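Local structure of rubisco operon transcriptional regulator (Synechocystis sp., 5Y2W) at residues A[11-17]-A[39-45]; A[99-105]-A[176-181]. The protein binds 2-phosphoglycolate in its regulatory domain and, as a LysR-type repressor, probably coordinates carbon and nitrogen metabolic signalling. All coordinates share one frame; numbering follows the deposited sequence.

Contacts 1 and 2 lie on opposite sides of the chain's centre, about 39 Å apart between their centres and about 21 Å between nearest atoms, and share no helix or sheet. Contact 1 comes first along the chain; it pairs strands 11-18 and 39-46 at one side of the five-stranded mixed sheet. Contact 2 joins two loops, one of which follows strand 173-176 of the three-stranded antiparallel sheet. Both belong to the LysR substrate-binding domain, a member of the periplasmic-binding-protein clan, whose two lobes enclose the effector. The side chain of Val45 is about 7 Å and that of Phe181 about 12 Å from bound 2-phosphoglycolic acid, so the contacts flank the effector.

Contact 1 of 2, residues A[11-17]-A[39-45]; sequences GRLRLAV and IEVSLKV
Ile39 lays its CG2 methyl against the carbonyl oxygen of Gly11, CG2 to O 3.6 Å. Next comes Glu40, whose backbone works in both directions: its N donates to Gly11 O, and its O receives Leu13 N at 2.7 Å in a nearly straight bond (170° at the hydrogen). The Glu40 side chain meets Arg12 in a long salt bridge, OE1 to NE 3.5 Å, with the carboxylate oxygen at the guanidinium edge and the two planes 27° apart. Arg12 starts with CG anti to the backbone N (chi1 -177°), then bends at chi2 and chi3, which folds the guanidinium across strand 39-45 and brings NH2 beside Ser42 CB.

On the other sheet face Val41 turns its CG1 methyl to Leu15 CD1 at 3.9 Å. Ser42 then repeats the backbone pattern, its N bonded to Leu13 O and its O to Leu15 N; its OG forms a weak hydrogen bond with Glu139 of the second subunit. Leu43 CD1 touches two partners of strand 11-17, 3.8 Å from Leu15 CB and 3.7 Å from Val17 CG1, the leucine and Val17 side chains crossing at about a right angle. Lys44 bonds to Leu15 O through N and to Val17 N through O, while the far end of its side chain extends off strand 11-17. Last, Val45 CG2 meets Val17 CG2 at 4.0 Å, and helix 24-35 covers this apolar face at Leu15, Val41 and Leu43.

Strand 39-46 is outermost within the chain, yet Val41, Ser42 and Leu43 continue the sheet by pairing with a strand of the second subunit. The parallel pair 11-17 and 39-45, joined by helix 24-35, forms the first beta-alpha-beta unit along this chain, in the five-stranded mixed sheet of the LysR effector-binding domain.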
ATOM      1  N   GLY A  11     -15.026 -22.857  -1.196  1.00 76.41           N
ATOM      2  CA  GLY A  11     -15.556 -21.689  -0.446  1.00 70.56           C
ATOM      3  C   GLY A  11     -14.718 -20.410  -0.569  1.00 65.57           C
ATOM      4  O   GLY A  11     -13.515 -20.480  -0.732  1.00 61.79           O
ATOM      5  N   ARG A  12     -15.360 -19.246  -0.470  1.00 69.05           N
ATOM      6  CA  ARG A  12     -14.665 -17.955  -0.449  1.00 69.72           C
ATOM      7  C   ARG A  12     -14.530 -17.354   0.969  1.00 63.96           C
ATOM      8  O   ARG A  12     -15.514 -17.257   1.681  1.00 57.62           O
ATOM      9  CB  ARG A  12     -15.409 -16.950  -1.316  1.00 73.92           C
ATOM     10  CG  ARG A  12     -14.699 -15.603  -1.412  1.00 85.61           C
ATOM     11  CD  ARG A  12     -13.408 -15.657  -2.240  1.00 89.58           C
ATOM     12  NE  ARG A  12     -13.684 -15.587  -3.674  1.00 93.50           N
ATOM     13  CZ  ARG A  12     -14.071 -14.487  -4.321  1.00 96.83           C
ATOM     14  NH1 ARG A  12     -14.319 -14.543  -5.623  1.00 98.21           N
ATOM     15  NH2 ARG A  12     -14.215 -13.327  -3.681  1.00 99.38           N
ATOM     16  N   LEU A  13     -13.314 -16.968   1.359  1.00 51.22           N
ATOM     17  CA  LEU A  13     -13.060 -16.201   2.599  1.00 48.21           C
ATOM     18  C   LEU A  13     -12.749 -14.749   2.242  1.00 50.99           C
ATOM     19  O   LEU A  13     -11.867 -14.510   1.426  1.00 48.80           O
ATOM     20  CB  LEU A  13     -11.861 -16.785   3.323  1.00 50.77           C
ATOM     21  CG  LEU A  13     -11.354 -15.980   4.529  1.00 56.56           C
ATOM     22  CD1 LEU A  13     -12.377 -15.900   5.672  1.00 59.18           C
ATOM     23  CD2 LEU A  13     -10.056 -16.626   4.974  1.00 58.06           C
ATOM     24  N   ARG A  14     -13.486 -13.801   2.820  1.00 47.48           N
ATOM     25  CA  ARG A  14     -13.309 -12.362   2.573  1.00 46.42           C
ATOM     26  C   ARG A  14     -12.702 -11.695   3.817  1.00 50.13           C
ATOM     27  O   ARG A  14     -13.365 -11.574   4.859  1.00 50.39           O
ATOM     28  CB  ARG A  14     -14.631 -11.663   2.279  1.00 52.23           C
ATOM     29  CG  ARG A  14     -15.140 -11.863   0.869  1.00 61.95           C
ATOM     30  CD  ARG A  14     -16.576 -11.401   0.742  1.00 71.10           C
ATOM     31  NE  ARG A  14     -17.314 -12.306  -0.132  1.00 83.38           N
ATOM     32  CZ  ARG A  14     -17.682 -13.554   0.187  1.00 94.45           C
ATOM     33  NH1 ARG A  14     -18.336 -14.289  -0.714  1.00101.29           N
ATOM     34  NH2 ARG A  14     -17.397 -14.084   1.389  1.00 93.90           N
ATOM     35  N   LEU A  15     -11.453 -11.258   3.677  1.00 44.27           N
ATOM     36  CA  LEU A  15     -10.732 -10.567   4.743  1.00 46.38           C
ATOM     37  C   LEU A  15     -10.555  -9.116   4.395  1.00 41.28           C
ATOM     38  O   LEU A  15     -10.080  -8.763   3.271  1.00 44.08           O
ATOM     39  CB  LEU A  15      -9.343 -11.179   4.931  1.00 44.46           C
ATOM     40  CG  LEU A  15      -9.348 -12.687   5.134  1.00 47.68           C
ATOM     41  CD1 LEU A  15      -7.948 -13.240   4.996  1.00 47.17           C
ATOM     42  CD2 LEU A  15      -9.950 -13.041   6.484  1.00 49.65           C
ATOM     43  N   ALA A  16     -10.871  -8.265   5.354  1.00 36.06           N
ATOM     44  CA  ALA A  16     -10.413  -6.894   5.258  1.00 38.12           C
ATOM     45  C   ALA A  16      -9.425  -6.624   6.401  1.00 42.21           C
ATOM     46  O   ALA A  16      -9.685  -6.979   7.568  1.00 45.16           O
ATOM     47  CB  ALA A  16     -11.565  -5.902   5.211  1.00 39.60           C
ATOM     48  N   VAL A  17      -8.271  -6.044   6.032  1.00 37.51           N
ATOM     49  CA  VAL A  17      -7.206  -5.769   6.968  1.00 38.14           C
ATOM     50  C   VAL A  17      -6.735  -4.305   6.927  1.00 40.62           C
ATOM     51  O   VAL A  17      -6.769  -3.615   5.888  1.00 40.95           O
ATOM     52  CB  VAL A  17      -6.012  -6.770   6.851  1.00 36.26           C
ATOM     53  CG1 VAL A  17      -6.496  -8.204   6.831  1.00 34.36           C
ATOM     54  CG2 VAL A  17      -5.105  -6.493   5.658  1.00 34.58           C
ATOM     55  N   ILE A  39     -10.199 -23.465  -0.955  1.00 72.85           N
ATOM     56  CA  ILE A  39     -10.590 -22.160  -0.451  1.00 80.81           C
ATOM     57  C   ILE A  39      -9.996 -20.978  -1.243  1.00 77.53           C
ATOM     58  O   ILE A  39      -8.774 -20.818  -1.392  1.00 72.75           O
ATOM     59  CB  ILE A  39     -10.272 -22.024   1.057  1.00 83.98           C
ATOM     60  CG1 ILE A  39     -10.865 -23.206   1.832  1.00 87.96           C
ATOM     61  CG2 ILE A  39     -10.821 -20.719   1.616  1.00 86.34           C
ATOM     62  CD1 ILE A  39     -12.326 -23.477   1.522  1.00 96.45           C
ATOM     63  N   GLU A  40     -10.900 -20.149  -1.738  1.00 65.39           N
ATOM     64  CA  GLU A  40     -10.546 -18.893  -2.349  1.00 65.31           C
ATOM     65  C   GLU A  40     -10.557 -17.782  -1.279  1.00 63.12           C
ATOM     66  O   GLU A  40     -11.390 -17.788  -0.357  1.00 65.90           O
ATOM     67  CB  GLU A  40     -11.517 -18.600  -3.499  1.00 65.65           C
ATOM     68  CG  GLU A  40     -11.537 -19.720  -4.529  1.00 67.17           C
ATOM     69  CD  GLU A  40     -12.342 -19.368  -5.747  1.00 71.73           C
ATOM     70  OE1 GLU A  40     -13.133 -18.418  -5.695  1.00 75.35           O
ATOM     71  OE2 GLU A  40     -12.183 -20.042  -6.773  1.00 88.72           O
ATOM     72  N   VAL A  41      -9.604 -16.851  -1.384  1.00 55.24           N
ATOM     73  CA  VAL A  41      -9.480 -15.776  -0.420  1.00 45.17           C
ATOM     74  C   VAL A  41      -9.399 -14.491  -1.175  1.00 46.08           C
ATOM     75  O   VAL A  41      -8.587 -14.377  -2.107  1.00 45.56           O
ATOM     76  CB  VAL A  41      -8.230 -15.902   0.442  1.00 44.42           C
ATOM     77  CG1 VAL A  41      -8.178 -14.753   1.450  1.00 48.42           C
ATOM     78  CG2 VAL A  41      -8.183 -17.248   1.137  1.00 47.05           C
ATOM     79  N   SER A  42     -10.256 -13.547  -0.781  1.00 37.96           N
ATOM     80  CA  SER A  42     -10.247 -12.216  -1.306  1.00 44.56           C
ATOM     81  C   SER A  42      -9.840 -11.277  -0.163  1.00 45.64           C
ATOM     82  O   SER A  42     -10.475 -11.239   0.889  1.00 46.83           O
ATOM     83  CB  SER A  42     -11.616 -11.859  -1.837  1.00 46.24           C
ATOM     84  OG  SER A  42     -11.544 -10.614  -2.464  1.00 55.68           O
ATOM     85  N   LEU A  43      -8.777 -10.511  -0.356  1.00 45.49           N
ATOM     86  CA  LEU A  43      -8.264  -9.639   0.708  1.00 43.35           C
ATOM     87  C   LEU A  43      -8.332  -8.179   0.323  1.00 41.44           C
ATOM     88  O   LEU A  43      -7.799  -7.752  -0.708  1.00 39.09           O
ATOM     89  CB  LEU A  43      -6.814  -9.989   0.999  1.00 46.00           C
ATOM     90  CG  LEU A  43      -6.060  -9.054   1.963  1.00 50.45           C
ATOM     91  CD1 LEU A  43      -6.337  -9.468   3.406  1.00 47.00           C
ATOM     92  CD2 LEU A  43      -4.548  -9.070   1.678  1.00 48.39           C
ATOM     93  N   LYS A  44      -8.902  -7.408   1.208  1.00 37.59           N
ATOM     94  CA  LYS A  44      -8.994  -5.997   0.998  1.00 46.10           C
ATOM     95  C   LYS A  44      -8.059  -5.343   2.016  1.00 42.68           C
ATOM     96  O   LYS A  44      -7.912  -5.805   3.149  1.00 39.24           O
ATOM     97  CB  LYS A  44     -10.432  -5.535   1.167  1.00 47.84           C
ATOM     98  CG  LYS A  44     -10.723  -4.094   0.795  1.00 59.98           C
ATOM     99  CD  LYS A  44     -10.861  -3.939  -0.721  1.00 70.01           C
ATOM    100  CE  LYS A  44     -10.939  -2.460  -1.118  1.00 73.64           C
ATOM    101  NZ  LYS A  44     -10.972  -2.235  -2.597  1.00 70.25           N
ATOM    102  N   VAL A  45      -7.396  -4.273   1.604  1.00 41.46           N
ATOM    103  CA  VAL A  45      -6.483  -3.613   2.510  1.00 39.29           C
ATOM    104  C   VAL A  45      -6.894  -2.186   2.651  1.00 41.39           C
ATOM    105  O   VAL A  45      -6.938  -1.437   1.655  1.00 40.66           O
ATOM    106  CB  VAL A  45      -5.053  -3.701   2.008  1.00 40.38           C
ATOM    107  CG1 VAL A  45      -4.110  -2.841   2.896  1.00 39.03           C
ATOM    108  CG2 VAL A  45      -4.639  -5.167   1.922  1.00 36.92           C
TER

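Contact 2 of 2, residues A[99-105]-A[176-181]; sequences NIPITAL and LDIDEF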
ATOM      1  N   ASN A  99      16.872   6.946  25.357  1.00 43.58           N
ATOM      2  CA  ASN A  99      16.112   7.695  26.346  1.00 49.35           C
ATOM      3  C   ASN A  99      15.787   9.094  25.932  1.00 51.92           C
ATOM      4  O   ASN A  99      15.785  10.003  26.753  1.00 46.21           O
ATOM      5  CB  ASN A  99      16.864   7.681  27.676  1.00 55.52           C
ATOM      6  CG  ASN A  99      17.144   6.265  28.130  1.00 59.45           C
ATOM      7  OD1 ASN A  99      18.275   5.783  28.090  1.00 59.67           O
ATOM      8  ND2 ASN A  99      16.080   5.555  28.448  1.00 57.56           N
ATOM      9  N   ILE A 100      15.429   9.232  24.660  1.00 50.62           N
ATOM     10  CA  ILE A 100      15.160  10.504  24.094  1.00 46.92           C
ATOM     11  C   ILE A 100      13.826  10.947  24.617  1.00 45.09           C
ATOM     12  O   ILE A 100      12.864  10.270  24.417  1.00 48.12           O
ATOM     13  CB  ILE A 100      15.117  10.449  22.557  1.00 44.31           C
ATOM     14  CG1 ILE A 100      16.454   9.993  21.987  1.00 45.50           C
ATOM     15  CG2 ILE A 100      14.763  11.817  22.033  1.00 46.80           C
ATOM     16  CD1 ILE A 100      16.352   9.476  20.561  1.00 44.72           C
ATOM     17  N   PRO A 101      13.770  12.115  25.268  1.00 47.04           N
ATOM     18  CA  PRO A 101      12.515  12.623  25.771  1.00 44.51           C
ATOM     19  C   PRO A 101      11.589  12.998  24.665  1.00 51.66           C
ATOM     20  O   PRO A 101      12.015  13.396  23.577  1.00 49.88           O
ATOM     21  CB  PRO A 101      12.892  13.881  26.539  1.00 45.67           C
ATOM     22  CG  PRO A 101      14.306  14.184  26.182  1.00 46.20           C
ATOM     23  CD  PRO A 101      14.917  12.998  25.556  1.00 45.87           C
ATOM     24  N   ILE A 102      10.314  12.898  24.958  1.00 46.47           N
ATOM     25  CA  ILE A 102       9.332  13.085  23.945  1.00 48.84           C
ATOM     26  C   ILE A 102       9.313  14.555  23.509  1.00 50.56           C
ATOM     27  O   ILE A 102       9.025  14.836  22.345  1.00 40.45           O
ATOM     28  CB  ILE A 102       7.937  12.585  24.383  1.00 44.73           C
ATOM     29  CG1 ILE A 102       6.978  12.621  23.183  1.00 44.42           C
ATOM     30  CG2 ILE A 102       7.401  13.435  25.530  1.00 46.40           C
ATOM     31  CD1 ILE A 102       5.739  11.770  23.330  1.00 45.65           C
ATOM     32  N   THR A 103       9.651  15.451  24.437  1.00 48.84           N
ATOM     33  CA  THR A 103       9.874  16.880  24.157  1.00 48.80           C
ATOM     34  C   THR A 103      10.831  17.178  22.995  1.00 43.72           C
ATOM     35  O   THR A 103      10.637  18.182  22.281  1.00 42.62           O
ATOM     36  CB  THR A 103      10.430  17.629  25.407  1.00 50.64           C
ATOM     37  OG1 THR A 103      11.586  16.941  25.945  1.00 49.44           O
ATOM     38  CG2 THR A 103       9.360  17.743  26.488  1.00 50.19           C
ATOM     39  N   ALA A 104      11.789  16.287  22.737  1.00 38.47           N
ATOM     40  CA  ALA A 104      12.642  16.431  21.543  1.00 43.59           C
ATOM     41  C   ALA A 104      11.890  16.397  20.187  1.00 47.19           C
ATOM     42  O   ALA A 104      12.460  16.736  19.116  1.00 43.27           O
ATOM     43  CB  ALA A 104      13.769  15.392  21.567  1.00 42.67           C
ATOM     44  N   LEU A 105      10.629  15.969  20.185  1.00 43.43           N
ATOM     45  CA  LEU A 105       9.866  15.928  18.928  1.00 41.26           C
ATOM     46  C   LEU A 105       9.271  17.265  18.500  1.00 40.76           C
ATOM     47  O   LEU A 105       8.855  17.425  17.359  1.00 43.54           O
ATOM     48  CB  LEU A 105       8.737  14.873  18.999  1.00 44.68           C
ATOM     49  CG  LEU A 105       9.234  13.431  19.111  1.00 41.94           C
ATOM     50  CD1 LEU A 105       8.068  12.472  18.964  1.00 45.45           C
ATOM     51  CD2 LEU A 105      10.316  13.136  18.110  1.00 42.41           C
ATOM     52  N   LEU A 176      13.940   5.796  16.252  1.00 42.70           N
ATOM     53  CA  LEU A 176      14.383   6.671  17.316  1.00 40.96           C
ATOM     54  C   LEU A 176      13.767   6.226  18.662  1.00 43.86           C
ATOM     55  O   LEU A 176      12.527   6.038  18.793  1.00 44.81           O
ATOM     56  CB  LEU A 176      13.993   8.094  17.013  1.00 37.04           C
ATOM     57  CG  LEU A 176      14.573   8.711  15.719  1.00 42.23           C
ATOM     58  CD1 LEU A 176      14.115  10.156  15.644  1.00 44.75           C
ATOM     59  CD2 LEU A 176      16.093   8.628  15.691  1.00 42.61           C
ATOM     60  N   ASP A 177      14.630   6.088  19.662  1.00 44.79           N
ATOM     61  CA  ASP A 177      14.235   5.579  21.015  1.00 43.60           C
ATOM     62  C   ASP A 177      13.660   6.686  21.851  1.00 36.84           C
ATOM     63  O   ASP A 177      14.285   7.148  22.797  1.00 45.09           O
ATOM     64  CB  ASP A 177      15.457   4.953  21.735  1.00 45.83           C
ATOM     65  CG  ASP A 177      15.096   4.353  23.115  1.00 50.14           C
ATOM     66  OD1 ASP A 177      13.938   3.894  23.326  1.00 54.48           O
ATOM     67  OD2 ASP A 177      15.971   4.351  24.003  1.00 52.77           O
ATOM     68  N   ILE A 178      12.487   7.133  21.453  1.00 37.81           N
ATOM     69  CA  ILE A 178      11.811   8.229  22.043  1.00 39.18           C
ATOM     70  C   ILE A 178      10.952   7.696  23.168  1.00 42.20           C
ATOM     71  O   ILE A 178      10.343   6.651  22.994  1.00 46.89           O
ATOM     72  CB  ILE A 178      10.831   8.889  21.063  1.00 37.52           C
ATOM     73  CG1 ILE A 178      11.479   9.219  19.725  1.00 45.79           C
ATOM     74  CG2 ILE A 178      10.195  10.111  21.711  1.00 40.49           C
ATOM     75  CD1 ILE A 178      12.663  10.164  19.764  1.00 46.91           C
ATOM     76  N   ASP A 179      10.891   8.431  24.292  1.00 42.80           N
ATOM     77  CA  ASP A 179      10.021   8.097  25.413  1.00 44.03           C
ATOM     78  C   ASP A 179       8.578   8.082  24.940  1.00 46.99           C
ATOM     79  O   ASP A 179       8.199   8.852  24.044  1.00 46.95           O
ATOM     80  CB  ASP A 179      10.082   9.150  26.519  1.00 45.32           C
ATOM     81  CG  ASP A 179      11.398   9.134  27.323  1.00 48.39           C
ATOM     82  OD1 ASP A 179      12.162   8.153  27.258  1.00 45.97           O
ATOM     83  OD2 ASP A 179      11.625  10.132  28.043  1.00 53.43           O
ATOM     84  N   GLU A 180       7.786   7.258  25.615  1.00 42.26           N
ATOM     85  CA  GLU A 180       6.388   7.009  25.332  1.00 46.55           C
ATOM     86  C   GLU A 180       6.240   6.136  24.114  1.00 46.55           C
ATOM     87  O   GLU A 180       5.131   5.824  23.731  1.00 45.58           O
ATOM     88  CB  GLU A 180       5.585   8.304  25.171  1.00 50.36           C
ATOM     89  CG  GLU A 180       5.792   9.311  26.296  1.00 55.41           C
ATOM     90  CD  GLU A 180       5.502   8.761  27.706  1.00 57.42           C
ATOM     91  OE1 GLU A 180       6.000   9.365  28.675  1.00 58.20           O
ATOM     92  OE2 GLU A 180       4.788   7.741  27.851  1.00 53.90           O
ATOM     93  N   PHE A 181       7.352   5.731  23.503  1.00 43.66           N
ATOM     94  CA  PHE A 181       7.279   4.819  22.402  1.00 44.87           C
ATOM     95  C   PHE A 181       7.855   3.509  22.839  1.00 40.40           C
ATOM     96  O   PHE A 181       8.714   3.505  23.672  1.00 38.66           O
ATOM     97  CB  PHE A 181       8.011   5.394  21.180  1.00 40.35           C
ATOM     98  CG  PHE A 181       7.203   6.448  20.492  1.00 41.14           C
ATOM     99  CD1 PHE A 181       7.252   7.775  20.919  1.00 34.92           C
ATOM    100  CD2 PHE A 181       6.340   6.091  19.470  1.00 35.39           C
ATOM    101  CE1 PHE A 181       6.504   8.730  20.308  1.00 34.06           C
ATOM    102  CE2 PHE A 181       5.559   7.045  18.864  1.00 37.21           C
ATOM    103  CZ  PHE A 181       5.617   8.365  19.292  1.00 34.64           C
TER
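Phe181 and Leu105 meet where the ring atom CE1 is approached aslant by the leucine CD1 methyl, 4.3 Å away, and Ile102 CD1 comes obliquely to the same ring atom. At the ring edge, in its plane, lies Ile178 O. Another flat group, the carboxylate of Asp177, is met from above its plane: Asn99 N donates to OD2 at 3.1 Å, 54° out of that plane. Asp177 CG stands anti to its own backbone N (chi1 -177°), which places OD2 within bonding distance of Asn99 N.

Backbone bonds run beside it. Ile100 N donates to Asp177 O, and Ile100 O is gripped by Asp179 N at 2.7 Å, forming a single bridge between Ile100 and Ile178. Next to the bridge Ile178 CD1 packs on Ile100 CG2 at 3.5 Å and touches Leu105 CD2 more loosely. The other branch of Ile178, CG2, lies 3.8 Å from Ile102 CA. The Asp179 carboxylate sits beside the Ile100 carbonyl oxygen, CG to O 3.4 Å, with OD2 3.5 Å from Pro101 CA. An alanine here would take away the carboxylate beside Ile100 O and Pro101 CA, which would probably open a gap at this rim of the contact. Farther on, Ile102 CD1 sits 3.9 Å from Glu180 CG, the two side chains crossing at about a right angle.

Leu126 of helix 118-129 touches both Ile102 and Phe181, while Val86 of strand 81-89 touches Ile178 and Phe181. Asp177 centres an inverse gamma turn, and Ile178 to Phe181 form a type II beta turn. The loop between strand 81-89 and helix 118-129 thus pairs, by a single beta bridge, with the loop between strands 173-176 and 186-192, next to the three-stranded antiparallel sheet of the LysR effector-binding domain.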